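Local coordinates for conserved hypothetical protein NMB0706 (Neisseria meningitidis, PDB 1RV9), which is of unknown function, but belongs to the family named multi-copper polyphenol oxidoreductase laccase and has an alpha-beta-beta-alpha structure, at residues Ala26-Thr34 against Met248-Gly256; Val158-Ser169 against Val219-Val230. All blocks are in the same frame, centred on the assembly; numbering follows the deposited sequence.

Interaction 1: Ala26-Thr34 against Met248-Gly256; sequences ANVKTLITT and MASLIWLDG
One face of the Trp253 indole takes Lys29 CB and, farther off, Thr30 N, both offset toward the rim; Leu31 CB lies at its edge. The two strands, 28-33 and 248-254, are adjacent antiparallel strands of a mixed sheet. Lys29 CB sits over the five-membered ring, 3.6 Å from its centroid, in a CH-pi contact. Leu31 CB approaches in the ring plane, 3.8 Å from Trp253 CZ3. The chi1 of Trp253 is 65°, with CG between the backbone N and carbonyl carbon, and this lays the indole across to the neighbouring strand. Lys29 with Trp253 and Leu31 with Leu251 are the hydrogen-bonded pairs between these two strands, each joined by two backbone bonds. Leu31, Leu251 and Trp253 share one face of the sheet and pack on Val71 of helix 57-71.

The other face carries Val28, Thr30, Ile32, Ser250, Ile252 and Leu254. Val28 CG1 touches Ile252 CD1 at 3.8 Å, and Val28 CG2 meets Leu254 CD2. Ile32 reaches across with CD1, 3.5 Å from Ser250 OG. Strand 119-125 covers part of this face: Cys124 touches Val28 and Leu122 touches Thr30 and Ile32. The hydroxyl of Thr30 accepts from Ala20 N.

The Lys29 chain bends at chi2 and runs past Asp255. Its NZ makes a weak bond to Ala26 O and stays 4.7 Å from Asp255 OD2. At the far end a side chain enters the backbone pattern. Thr33 N donates to Ala249 O, but Ala249 N donates to the Thr33 hydroxyl. A water also bridges Thr33 O and Ala249 O. The Ala249 N to Thr33 OG1 bond is 2.8 Å long, with an N-H...O angle of 164°.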
ATOM      1  N   ALA A  26      18.441   9.972   1.120  1.00  8.96           N
ATOM      2  CA  ALA A  26      19.117   9.115   0.150  1.00  9.73           C
ATOM      3  C   ALA A  26      19.233   7.634   0.484  1.00 10.18           C
ATOM      4  O   ALA A  26      19.449   6.813  -0.414  1.00 11.19           O
ATOM      5  CB  ALA A  26      20.496   9.681  -0.145  1.00  9.28           C
ATOM      6  N   ASN A  27      19.105   7.281   1.759  1.00  8.61           N
ATOM      7  CA  ASN A  27      19.215   5.878   2.138  1.00 10.96           C
ATOM      8  C   ASN A  27      17.860   5.191   2.246  1.00 11.10           C
ATOM      9  O   ASN A  27      17.771   4.041   2.678  1.00 12.69           O
ATOM     10  CB  ASN A  27      19.995   5.742   3.444  1.00 11.54           C
ATOM     11  CG  ASN A  27      19.276   6.356   4.618  1.00 11.54           C
ATOM     12  OD1 ASN A  27      18.602   7.380   4.486  1.00 11.74           O
ATOM     13  ND2 ASN A  27      19.430   5.742   5.786  1.00 15.19           N
ATOM     14  N   VAL A  28      16.805   5.905   1.866  1.00  9.50           N
ATOM     15  CA  VAL A  28      15.466   5.332   1.879  1.00  8.33           C
ATOM     16  C   VAL A  28      15.107   5.063   0.428  1.00  8.58           C
ATOM     17  O   VAL A  28      14.938   5.989  -0.368  1.00  9.18           O
ATOM     18  CB  VAL A  28      14.429   6.281   2.512  1.00  8.06           C
ATOM     19  CG1 VAL A  28      13.018   5.733   2.295  1.00  7.35           C
ATOM     20  CG2 VAL A  28      14.700   6.409   4.001  1.00  8.16           C
ATOM     21  N   LYS A  29      15.018   3.782   0.089  1.00  8.43           N
ATOM     22  CA  LYS A  29      14.705   3.364  -1.265  1.00  8.25           C
ATOM     23  C   LYS A  29      13.288   2.834  -1.362  1.00  7.22           C
ATOM     24  O   LYS A  29      12.773   2.236  -0.414  1.00  7.12           O
ATOM     25  CB  LYS A  29      15.676   2.270  -1.707  1.00 10.38           C
ATOM     26  CG  LYS A  29      17.142   2.654  -1.595  1.00 13.70           C
ATOM     27  CD  LYS A  29      17.460   3.841  -2.475  1.00 15.11           C
ATOM     28  CE  LYS A  29      18.943   4.159  -2.441  1.00 17.85           C
ATOM     29  NZ  LYS A  29      19.265   5.296  -3.340  1.00 20.70           N
ATOM     30  N   THR A  30      12.662   3.053  -2.512  1.00  8.34           N
ATOM     31  CA  THR A  30      11.312   2.568  -2.739  1.00  8.00           C
ATOM     32  C   THR A  30      11.186   1.949  -4.123  1.00  9.12           C
ATOM     33  O   THR A  30      11.946   2.262  -5.041  1.00  9.24           O
ATOM     34  CB  THR A  30      10.248   3.693  -2.632  1.00  9.44           C
ATOM     35  OG1 THR A  30      10.513   4.706  -3.611  1.00  9.52           O
ATOM     36  CG2 THR A  30      10.248   4.304  -1.246  1.00  8.63           C
ATOM     37  N   LEU A  31      10.221   1.054  -4.256  1.00  7.56           N
ATOM     38  CA  LEU A  31       9.957   0.420  -5.534  1.00  7.84           C
ATOM     39  C   LEU A  31       8.452   0.260  -5.613  1.00  8.38           C
ATOM     40  O   LEU A  31       7.852  -0.454  -4.806  1.00  8.63           O
ATOM     41  CB  LEU A  31      10.638  -0.948  -5.632  1.00  9.21           C
ATOM     42  CG  LEU A  31      10.553  -1.597  -7.019  1.00 10.84           C
ATOM     43  CD1 LEU A  31      11.424  -0.815  -7.989  1.00 13.63           C
ATOM     44  CD2 LEU A  31      11.011  -3.047  -6.955  1.00 12.17           C
ATOM     45  N   ILE A  32       7.846   0.961  -6.562  1.00  7.31           N
ATOM     46  CA  ILE A  32       6.411   0.896  -6.786  1.00  9.17           C
ATOM     47  C   ILE A  32       6.291   0.117  -8.085  1.00  9.32           C
ATOM     48  O   ILE A  32       6.501   0.670  -9.161  1.00 10.20           O
ATOM     49  CB  ILE A  32       5.814   2.307  -6.971  1.00  9.98           C
ATOM     50  CG1 ILE A  32       6.114   3.164  -5.735  1.00 13.07           C
ATOM     51  CG2 ILE A  32       4.312   2.216  -7.228  1.00 10.96           C
ATOM     52  CD1 ILE A  32       5.559   2.607  -4.436  1.00 14.28           C
ATOM     53  N   THR A  33       5.976  -1.170  -7.993  1.00  9.62           N
ATOM     54  CA  THR A  33       5.887  -1.976  -9.201  1.00  9.72           C
ATOM     55  C   THR A  33       4.622  -1.714 -10.001  1.00 10.92           C
ATOM     56  O   THR A  33       3.620  -1.223  -9.476  1.00 11.00           O
ATOM     57  CB  THR A  33       5.977  -3.493  -8.888  1.00 10.37           C
ATOM     58  OG1 THR A  33       4.750  -3.944  -8.303  1.00 10.44           O
ATOM     59  CG2 THR A  33       7.120  -3.766  -7.917  1.00 10.58           C
ATOM     60  N   THR A  34       4.694  -2.015 -11.292  1.00 10.76           N
ATOM     61  CA  THR A  34       3.553  -1.860 -12.179  1.00 11.54           C
ATOM     62  C   THR A  34       3.209  -3.278 -12.603  1.00 11.06           C
ATOM     63  O   THR A  34       3.877  -4.229 -12.193  1.00 11.81           O
ATOM     64  CB  THR A  34       3.894  -1.022 -13.431  1.00 11.17           C
ATOM     65  OG1 THR A  34       4.844  -1.728 -14.239  1.00 12.62           O
ATOM     66  CG2 THR A  34       4.477   0.328 -13.028  1.00 12.64           C
ATOM     67  N   MET A 248       0.215  -5.716  -7.683  1.00  7.58           N
ATOM     68  CA  MET A 248       1.514  -5.075  -7.792  1.00  8.12           C
ATOM     69  C   MET A 248       1.904  -4.830  -6.341  1.00  7.99           C
ATOM     70  O   MET A 248       1.155  -5.190  -5.430  1.00  8.08           O
ATOM     71  CB  MET A 248       1.450  -3.761  -8.583  1.00  9.87           C
ATOM     72  CG  MET A 248       0.387  -2.779  -8.158  1.00  9.28           C
ATOM     73  SD  MET A 248      -1.125  -2.956  -9.117  1.00 10.41           S
ATOM     74  CE  MET A 248      -2.166  -1.812  -8.232  1.00  9.49           C
ATOM     75  N   ALA A 249       3.064  -4.242  -6.101  1.00  6.96           N
ATOM     76  CA  ALA A 249       3.460  -4.018  -4.719  1.00  6.79           C
ATOM     77  C   ALA A 249       4.184  -2.709  -4.532  1.00  7.13           C
ATOM     78  O   ALA A 249       4.734  -2.147  -5.476  1.00  7.59           O
ATOM     79  CB  ALA A 249       4.339  -5.153  -4.244  1.00  8.17           C
ATOM     80  N   SER A 250       4.152  -2.219  -3.300  1.00  5.91           N
ATOM     81  CA  SER A 250       4.850  -0.997  -2.945  1.00  5.91           C
ATOM     82  C   SER A 250       5.842  -1.440  -1.887  1.00  4.51           C
ATOM     83  O   SER A 250       5.454  -1.970  -0.835  1.00  5.72           O
ATOM     84  CB  SER A 250       3.874   0.043  -2.399  1.00  6.75           C
ATOM     85  OG  SER A 250       2.982   0.443  -3.425  1.00  7.93           O
ATOM     86  N   LEU A 251       7.121  -1.247  -2.192  1.00  4.70           N
ATOM     87  CA  LEU A 251       8.205  -1.662  -1.312  1.00  4.67           C
ATOM     88  C   LEU A 251       9.052  -0.495  -0.852  1.00  5.07           C
ATOM     89  O   LEU A 251       9.191   0.506  -1.553  1.00  5.47           O
ATOM     90  CB  LEU A 251       9.116  -2.668  -2.028  1.00  6.91           C
ATOM     91  CG  LEU A 251       8.505  -3.951  -2.594  1.00  9.32           C
ATOM     92  CD1 LEU A 251       7.770  -3.649  -3.891  1.00 11.96           C
ATOM     93  CD2 LEU A 251       9.621  -4.958  -2.848  1.00 11.07           C
ATOM     94  N   ILE A 252       9.630  -0.646   0.332  1.00  4.81           N
ATOM     95  CA  ILE A 252      10.495   0.380   0.887  1.00  5.55           C
ATOM     96  C   ILE A 252      11.559  -0.287   1.746  1.00  5.92           C
ATOM     97  O   ILE A 252      11.303  -1.285   2.421  1.00  5.95           O
ATOM     98  CB  ILE A 252       9.681   1.410   1.720  1.00  5.73           C
ATOM     99  CG1 ILE A 252      10.591   2.555   2.166  1.00  6.19           C
ATOM    100  CG2 ILE A 252       9.033   0.733   2.926  1.00  6.20           C
ATOM    101  CD1 ILE A 252       9.824   3.737   2.727  1.00  6.25           C
ATOM    102  N   TRP A 253      12.772   0.247   1.691  1.00  6.31           N
ATOM    103  CA  TRP A 253      13.849  -0.305   2.488  1.00  6.21           C
ATOM    104  C   TRP A 253      14.930   0.722   2.737  1.00  6.68           C
ATOM    105  O   TRP A 253      14.972   1.768   2.088  1.00  6.80           O
ATOM    106  CB  TRP A 253      14.447  -1.546   1.804  1.00  6.97           C
ATOM    107  CG  TRP A 253      15.133  -1.303   0.476  1.00  6.98           C
ATOM    108  CD1 TRP A 253      16.474  -1.155   0.255  1.00  6.97           C
ATOM    109  CD2 TRP A 253      14.505  -1.238  -0.810  1.00  5.99           C
ATOM    110  NE1 TRP A 253      16.721  -1.008  -1.092  1.00  6.89           N
ATOM    111  CE2 TRP A 253      15.530  -1.052  -1.767  1.00  6.31           C
ATOM    112  CE3 TRP A 253      13.177  -1.313  -1.247  1.00  7.22           C
ATOM    113  CZ2 TRP A 253      15.264  -0.951  -3.139  1.00  7.62           C
ATOM    114  CZ3 TRP A 253      12.911  -1.210  -2.611  1.00  6.70           C
ATOM    115  CH2 TRP A 253      13.953  -1.028  -3.539  1.00  8.37           C
ATOM    116  N   LEU A 254      15.772   0.424   3.718  1.00  7.46           N
ATOM    117  CA  LEU A 254      16.894   1.279   4.066  1.00  8.55           C
ATOM    118  C   LEU A 254      18.112   0.694   3.369  1.00 11.98           C
ATOM    119  O   LEU A 254      18.325  -0.520   3.379  1.00 11.09           O
ATOM    120  CB  LEU A 254      17.119   1.281   5.578  1.00  9.22           C
ATOM    121  CG  LEU A 254      16.048   1.972   6.415  1.00 10.36           C
ATOM    122  CD1 LEU A 254      16.203   1.572   7.876  1.00 10.68           C
ATOM    123  CD2 LEU A 254      16.166   3.490   6.242  1.00  9.51           C
ATOM    124  N   ASP A 255      18.892   1.562   2.743  1.00 14.06           N
ATOM    125  CA  ASP A 255      20.101   1.150   2.048  1.00 18.53           C
ATOM    126  C   ASP A 255      21.174   2.156   2.420  1.00 21.93           C
ATOM    127  O   ASP A 255      21.432   3.108   1.682  1.00 21.94           O
ATOM    128  CB  ASP A 255      19.875   1.138   0.535  1.00 19.91           C
ATOM    129  CG  ASP A 255      21.161   0.953  -0.246  1.00 22.24           C
ATOM    130  OD1 ASP A 255      22.065   0.259   0.260  1.00 23.26           O
ATOM    131  OD2 ASP A 255      21.263   1.491  -1.370  1.00 25.33           O
ATOM    132  N   GLY A 256      21.777   1.950   3.585  1.00 24.28           N
ATOM    133  CA  GLY A 256      22.810   2.856   4.045  1.00 27.43           C
ATOM    134  C   GLY A 256      22.895   2.924   5.556  1.00 29.50           C
ATOM    135  O   GLY A 256      24.015   2.796   6.098  1.00 31.84           O
TER
HETATM  136  O   HOH W   1       2.584  -0.547  -6.966  1.00 13.84           O

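Interaction 2: Val158-Ser169 against Val219-Val230; sequences VEMMAYLGPAIS and VGGVYGGTHCTV
Val158 opens the contact through its carbonyl, with O lying 3.6 Å from Gly220 CA. Met160 O then takes a weak bond from Gly221 N, and the CG1 methyl of Val219 rests against the same oxygen. From here strands 160-164 and 221-224 run parallel at one edge of a six-stranded mixed sheet. Strand 119-125 flanks strand 160-164 on its other side.

Met161 CB meets the Tyr223 ring at its edge, 3.9 Å from CE2. Ala162 uses both backbone groups: its N donates to Gly221 O in the carbonyl plane, and its O accepts from Tyr223 N. The methyl of Ala162 faces helix 206-217, where it touches Leu214. Tyr163 has CG anti to the backbone N (chi1 -176°), which brings CE1 within 3.6 Å of Gly224 CA. Leu164 N donates to Tyr223 O at 2.7 Å, an almost straight bond. Its CG packs on Val222 CG1 at 3.8 Å, and Leu164 O accepts from Gly225 N.

Beyond the strands the segments stay together. Water 2 accepts from His227 N and donates weakly to Gly165 O. Pro166 CB lies 4.1 Å from His227 CB. Ala167 O accepts from Thr229 N, which comes from above the carbonyl plane. Ile168 and Val230 run alongside each other, CD1 against CG2 at 3.6 Å. Ser169 N donates to Cys228 SG over 3.5 Å.

Polar side chains of 219-230 have partners beyond this pair: Thr229 OG1 bonds Asp117, and His227 ND1 bonds Glu232. Backbone bonds fix the strand register, and beyond the strands one more backbone bond, a water and the Cys228 sulfur continue the pairing; the Glu232 carboxylate would probably polarise the His227 imidazole.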
ATOM      1  N   VAL A 158       6.165  14.080  13.512  1.00 15.14           N
ATOM      2  CA  VAL A 158       6.520  15.270  12.753  1.00 15.27           C
ATOM      3  C   VAL A 158       7.727  15.018  11.847  1.00 15.81           C
ATOM      4  O   VAL A 158       7.907  15.696  10.832  1.00 16.30           O
ATOM      5  CB  VAL A 158       6.810  16.472  13.696  1.00 16.36           C
ATOM      6  CG1 VAL A 158       8.189  16.342  14.315  1.00 17.20           C
ATOM      7  CG2 VAL A 158       6.671  17.773  12.933  1.00 17.32           C
ATOM      8  N   GLU A 159       8.544  14.033  12.209  1.00 15.72           N
ATOM      9  CA  GLU A 159       9.721  13.702  11.416  1.00 15.79           C
ATOM     10  C   GLU A 159       9.389  12.622  10.394  1.00 14.79           C
ATOM     11  O   GLU A 159      10.249  12.203   9.621  1.00 12.72           O
ATOM     12  CB  GLU A 159      10.860  13.234  12.322  1.00 19.23           C
ATOM     13  CG  GLU A 159      11.219  14.252  13.396  1.00 23.80           C
ATOM     14  CD  GLU A 159      12.595  14.031  13.987  1.00 28.56           C
ATOM     15  OE1 GLU A 159      13.592  14.231  13.259  1.00 31.37           O
ATOM     16  OE2 GLU A 159      12.684  13.661  15.177  1.00 30.77           O
ATOM     17  N   MET A 160       8.136  12.179  10.391  1.00 13.55           N
ATOM     18  CA  MET A 160       7.695  11.152   9.453  1.00 12.93           C
ATOM     19  C   MET A 160       7.116  11.732   8.178  1.00 12.05           C
ATOM     20  O   MET A 160       6.583  12.842   8.156  1.00 13.08           O
ATOM     21  CB  MET A 160       6.600  10.277  10.057  1.00 14.38           C
ATOM     22  CG  MET A 160       7.011   9.352  11.163  1.00 15.82           C
ATOM     23  SD  MET A 160       5.568   8.359  11.583  1.00 18.39           S
ATOM     24  CE  MET A 160       6.206   7.403  12.943  1.00 21.02           C
ATOM     25  N   MET A 161       7.220  10.961   7.106  1.00 10.59           N
ATOM     26  CA  MET A 161       6.632  11.352   5.845  1.00 10.83           C
ATOM     27  C   MET A 161       5.966  10.085   5.327  1.00 10.77           C
ATOM     28  O   MET A 161       6.455   8.979   5.561  1.00  9.06           O
ATOM     29  CB  MET A 161       7.680  11.891   4.862  1.00 14.91           C
ATOM     30  CG  MET A 161       8.750  10.926   4.423  1.00 15.95           C
ATOM     31  SD  MET A 161       9.930  11.755   3.320  1.00 22.05           S
ATOM     32  CE  MET A 161      10.989  12.476   4.479  1.00 16.51           C
ATOM     33  N   ALA A 162       4.829  10.251   4.668  1.00  9.90           N
ATOM     34  CA  ALA A 162       4.086   9.117   4.140  1.00  9.51           C
ATOM     35  C   ALA A 162       3.874   9.268   2.649  1.00 10.49           C
ATOM     36  O   ALA A 162       3.696  10.378   2.145  1.00 10.49           O
ATOM     37  CB  ALA A 162       2.741   9.002   4.847  1.00  9.21           C
ATOM     38  N   TYR A 163       3.905   8.147   1.939  1.00  7.80           N
ATOM     39  CA  TYR A 163       3.694   8.167   0.503  1.00  7.94           C
ATOM     40  C   TYR A 163       2.451   7.363   0.171  1.00  8.50           C
ATOM     41  O   TYR A 163       2.322   6.205   0.572  1.00  8.68           O
ATOM     42  CB  TYR A 163       4.895   7.567  -0.230  1.00  9.80           C
ATOM     43  CG  TYR A 163       4.778   7.647  -1.733  1.00 12.67           C
ATOM     44  CD1 TYR A 163       4.940   8.860  -2.400  1.00 16.70           C
ATOM     45  CD2 TYR A 163       4.488   6.511  -2.488  1.00 15.15           C
ATOM     46  CE1 TYR A 163       4.816   8.940  -3.787  1.00 17.41           C
ATOM     47  CE2 TYR A 163       4.362   6.580  -3.869  1.00 18.30           C
ATOM     48  CZ  TYR A 163       4.528   7.794  -4.512  1.00 18.32           C
ATOM     49  OH  TYR A 163       4.409   7.856  -5.884  1.00 23.74           O
ATOM     50  N   LEU A 164       1.528   7.988  -0.550  1.00  7.60           N
ATOM     51  CA  LEU A 164       0.302   7.321  -0.952  1.00  8.01           C
ATOM     52  C   LEU A 164       0.570   6.678  -2.310  1.00  7.66           C
ATOM     53  O   LEU A 164       0.741   7.370  -3.317  1.00  8.73           O
ATOM     54  CB  LEU A 164      -0.844   8.329  -1.057  1.00  7.88           C
ATOM     55  CG  LEU A 164      -1.083   9.168   0.202  1.00  9.70           C
ATOM     56  CD1 LEU A 164      -2.253  10.117  -0.042  1.00  9.81           C
ATOM     57  CD2 LEU A 164      -1.361   8.264   1.396  1.00  9.82           C
ATOM     58  N   GLY A 165       0.615   5.350  -2.320  1.00  7.36           N
ATOM     59  CA  GLY A 165       0.877   4.618  -3.543  1.00  7.60           C
ATOM     60  C   GLY A 165      -0.318   4.560  -4.473  1.00  7.94           C
ATOM     61  O   GLY A 165      -1.369   5.124  -4.175  1.00  8.31           O
ATOM     62  N   PRO A 166      -0.190   3.866  -5.611  1.00  8.56           N
ATOM     63  CA  PRO A 166      -1.282   3.751  -6.581  1.00  8.09           C
ATOM     64  C   PRO A 166      -2.493   3.012  -6.022  1.00  8.57           C
ATOM     65  O   PRO A 166      -2.376   1.877  -5.571  1.00  8.42           O
ATOM     66  CB  PRO A 166      -0.626   3.014  -7.747  1.00  9.62           C
ATOM     67  CG  PRO A 166       0.374   2.137  -7.065  1.00 10.69           C
ATOM     68  CD  PRO A 166       0.973   3.056  -6.020  1.00  8.81           C
ATOM     69  N   ALA A 167      -3.650   3.667  -6.050  1.00  8.27           N
ATOM     70  CA  ALA A 167      -4.882   3.069  -5.550  1.00  8.71           C
ATOM     71  C   ALA A 167      -6.041   3.455  -6.453  1.00  9.76           C
ATOM     72  O   ALA A 167      -5.867   4.187  -7.431  1.00  9.39           O
ATOM     73  CB  ALA A 167      -5.158   3.547  -4.122  1.00  7.46           C
ATOM     74  N   ILE A 168      -7.225   2.954  -6.131  1.00  9.48           N
ATOM     75  CA  ILE A 168      -8.404   3.285  -6.912  1.00 10.03           C
ATOM     76  C   ILE A 168      -8.788   4.700  -6.487  1.00 10.85           C
ATOM     77  O   ILE A 168      -8.834   5.007  -5.291  1.00 10.66           O
ATOM     78  CB  ILE A 168      -9.552   2.284  -6.631  1.00  9.64           C
ATOM     79  CG1 ILE A 168     -10.764   2.625  -7.496  1.00  8.05           C
ATOM     80  CG2 ILE A 168      -9.904   2.284  -5.143  1.00 10.43           C
ATOM     81  CD1 ILE A 168     -11.838   1.554  -7.485  1.00  9.50           C
ATOM     82  N   SER A 169      -9.033   5.570  -7.464  1.00 11.40           N
ATOM     83  CA  SER A 169      -9.381   6.951  -7.159  1.00 12.29           C
ATOM     84  C   SER A 169     -10.865   7.129  -6.867  1.00 12.08           C
ATOM     85  O   SER A 169     -11.685   6.272  -7.192  1.00 11.56           O
ATOM     86  CB  SER A 169      -8.970   7.868  -8.313  1.00 13.69           C
ATOM     87  OG  SER A 169      -9.825   7.699  -9.425  1.00 12.65           O
ATOM     88  N   VAL A 219       1.598  13.192  11.365  1.00 12.96           N
ATOM     89  CA  VAL A 219       2.612  12.959  10.345  1.00 13.17           C
ATOM     90  C   VAL A 219       2.994  14.277   9.668  1.00 14.34           C
ATOM     91  O   VAL A 219       2.133  15.016   9.189  1.00 14.54           O
ATOM     92  CB  VAL A 219       2.110  11.932   9.305  1.00 11.09           C
ATOM     93  CG1 VAL A 219       3.100  11.811   8.158  1.00 12.11           C
ATOM     94  CG2 VAL A 219       1.930  10.578   9.987  1.00 12.41           C
ATOM     95  N   GLY A 220       4.296  14.557   9.641  1.00 14.50           N
ATOM     96  CA  GLY A 220       4.810  15.790   9.065  1.00 15.93           C
ATOM     97  C   GLY A 220       4.522  16.096   7.609  1.00 16.11           C
ATOM     98  O   GLY A 220       4.302  17.256   7.254  1.00 17.40           O
ATOM     99  N   GLY A 221       4.535  15.079   6.756  1.00 15.42           N
ATOM    100  CA  GLY A 221       4.271  15.314   5.349  1.00 14.52           C
ATOM    101  C   GLY A 221       3.687  14.105   4.652  1.00 13.96           C
ATOM    102  O   GLY A 221       4.033  12.973   4.979  1.00 12.73           O
ATOM    103  N   VAL A 222       2.793  14.351   3.699  1.00 12.21           N
ATOM    104  CA  VAL A 222       2.152  13.287   2.932  1.00 12.57           C
ATOM    105  C   VAL A 222       2.327  13.584   1.447  1.00 11.75           C
ATOM    106  O   VAL A 222       2.019  14.685   0.978  1.00 12.54           O
ATOM    107  CB  VAL A 222       0.653  13.179   3.269  1.00 12.70           C
ATOM    108  CG1 VAL A 222       0.041  11.992   2.542  1.00 12.52           C
ATOM    109  CG2 VAL A 222       0.473  13.029   4.770  1.00 13.07           C
ATOM    110  N   TYR A 223       2.814  12.588   0.712  1.00 10.44           N
ATOM    111  CA  TYR A 223       3.087  12.726  -0.713  1.00 11.35           C
ATOM    112  C   TYR A 223       2.411  11.639  -1.541  1.00 13.11           C
ATOM    113  O   TYR A 223       1.902  10.661  -0.997  1.00 12.69           O
ATOM    114  CB  TYR A 223       4.601  12.678  -0.923  1.00 12.66           C
ATOM    115  CG  TYR A 223       5.339  13.690  -0.077  1.00 13.38           C
ATOM    116  CD1 TYR A 223       5.520  14.997  -0.522  1.00 14.65           C
ATOM    117  CD2 TYR A 223       5.794  13.359   1.199  1.00 12.97           C
ATOM    118  CE1 TYR A 223       6.133  15.954   0.285  1.00 15.47           C
ATOM    119  CE2 TYR A 223       6.406  14.307   2.017  1.00 15.05           C
ATOM    120  CZ  TYR A 223       6.570  15.603   1.551  1.00 16.07           C
ATOM    121  OH  TYR A 223       7.166  16.549   2.353  1.00 20.18           O
ATOM    122  N   GLY A 224       2.407  11.824  -2.859  1.00 13.87           N
ATOM    123  CA  GLY A 224       1.799  10.853  -3.753  1.00 14.42           C
ATOM    124  C   GLY A 224       0.305  11.063  -3.914  1.00 15.12           C
ATOM    125  O   GLY A 224      -0.190  12.181  -3.757  1.00 17.15           O
ATOM    126  N   GLY A 225      -0.413   9.987  -4.229  1.00 15.20           N
ATOM    127  CA  GLY A 225      -1.855  10.072  -4.398  1.00 15.79           C
ATOM    128  C   GLY A 225      -2.300  10.720  -5.698  1.00 16.40           C
ATOM    129  O   GLY A 225      -3.231  11.527  -5.704  1.00 17.79           O
ATOM    130  N   THR A 226      -1.653  10.353  -6.800  1.00 15.96           N
ATOM    131  CA  THR A 226      -1.981  10.926  -8.103  1.00 17.48           C
ATOM    132  C   THR A 226      -2.510   9.923  -9.126  1.00 17.10           C
ATOM    133  O   THR A 226      -3.039  10.316 -10.166  1.00 19.31           O
ATOM    134  CB  THR A 226      -0.751  11.602  -8.725  1.00 18.86           C
ATOM    135  OG1 THR A 226       0.271  10.620  -8.939  1.00 19.88           O
ATOM    136  CG2 THR A 226      -0.218  12.689  -7.808  1.00 20.14           C
ATOM    137  N   HIS A 227      -2.372   8.634  -8.837  1.00 14.43           N
ATOM    138  CA  HIS A 227      -2.822   7.598  -9.762  1.00 13.37           C
ATOM    139  C   HIS A 227      -4.223   7.069  -9.488  1.00 12.67           C
ATOM    140  O   HIS A 227      -4.820   7.337  -8.445  1.00 11.83           O
ATOM    141  CB  HIS A 227      -1.868   6.401  -9.706  1.00 14.37           C
ATOM    142  CG  HIS A 227      -0.468   6.705 -10.135  1.00 16.31           C
ATOM    143  ND1 HIS A 227      -0.085   6.743 -11.458  1.00 16.18           N
ATOM    144  CD2 HIS A 227       0.651   6.952  -9.413  1.00 17.07           C
ATOM    145  CE1 HIS A 227       1.210   6.995 -11.533  1.00 16.34           C
ATOM    146  NE2 HIS A 227       1.680   7.127 -10.305  1.00 17.03           N
ATOM    147  N   CYS A 228      -4.738   6.325 -10.461  1.00 11.52           N
ATOM    148  CA  CYS A 228      -6.019   5.642 -10.340  1.00 11.01           C
ATOM    149  C   CYS A 228      -5.753   4.289 -10.973  1.00 12.12           C
ATOM    150  O   CYS A 228      -5.490   4.191 -12.172  1.00 12.23           O
ATOM    151  CB  CYS A 228      -7.155   6.324 -11.100  1.00 12.71           C
ATOM    152  SG  CYS A 228      -8.679   5.325 -10.977  1.00 12.71           S
ATOM    153  N   THR A 229      -5.796   3.245 -10.159  1.00  9.88           N
ATOM    154  CA  THR A 229      -5.545   1.904 -10.650  1.00 10.34           C
ATOM    155  C   THR A 229      -6.569   1.457 -11.691  1.00 10.84           C
ATOM    156  O   THR A 229      -6.264   0.635 -12.552  1.00 12.34           O
ATOM    157  CB  THR A 229      -5.528   0.902  -9.490  1.00  9.66           C
ATOM    158  OG1 THR A 229      -6.718   1.059  -8.706  1.00 10.03           O
ATOM    159  CG2 THR A 229      -4.315   1.139  -8.608  1.00  9.21           C
ATOM    160  N   VAL A 230      -7.781   2.000 -11.621  1.00 11.73           N
ATOM    161  CA  VAL A 230      -8.816   1.625 -12.580  1.00 12.21           C
ATOM    162  C   VAL A 230      -8.580   2.268 -13.947  1.00 13.60           C
ATOM    163  O   VAL A 230      -8.622   1.594 -14.977  1.00 13.07           O
ATOM    164  CB  VAL A 230     -10.222   2.020 -12.071  1.00 11.80           C
ATOM    165  CG1 VAL A 230     -11.257   1.823 -13.170  1.00 11.77           C
ATOM    166  CG2 VAL A 230     -10.586   1.174 -10.863  1.00 12.79           C
TER
HETATM  167  O   HOH W   2      -1.148   7.401  -6.464  1.00 13.35           O

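In the fold
Interactions 1 and 2 belong to different sheets, and their centres are about 14 Å apart. They meet directly by packing. Ile32 CG2 lies 3.6 Å from Pro166 CD, and Met248 CE lies 3.7 Å from Thr229 CG2. Ile32 CD1 is also 4.2 Å from Tyr163 CE2. Strand 119-125 touches both contacts, and Leu122 packs on Ile32 while its backbone bonds Tyr163. In sequence, both segments of interaction 2 fall between those of interaction 1. Cys118, His135 and Asp100 have the geometry of a possible catalytic triad, which is unconfirmed. The Ala167 side chain of interaction 2 lies near these residues without touching them.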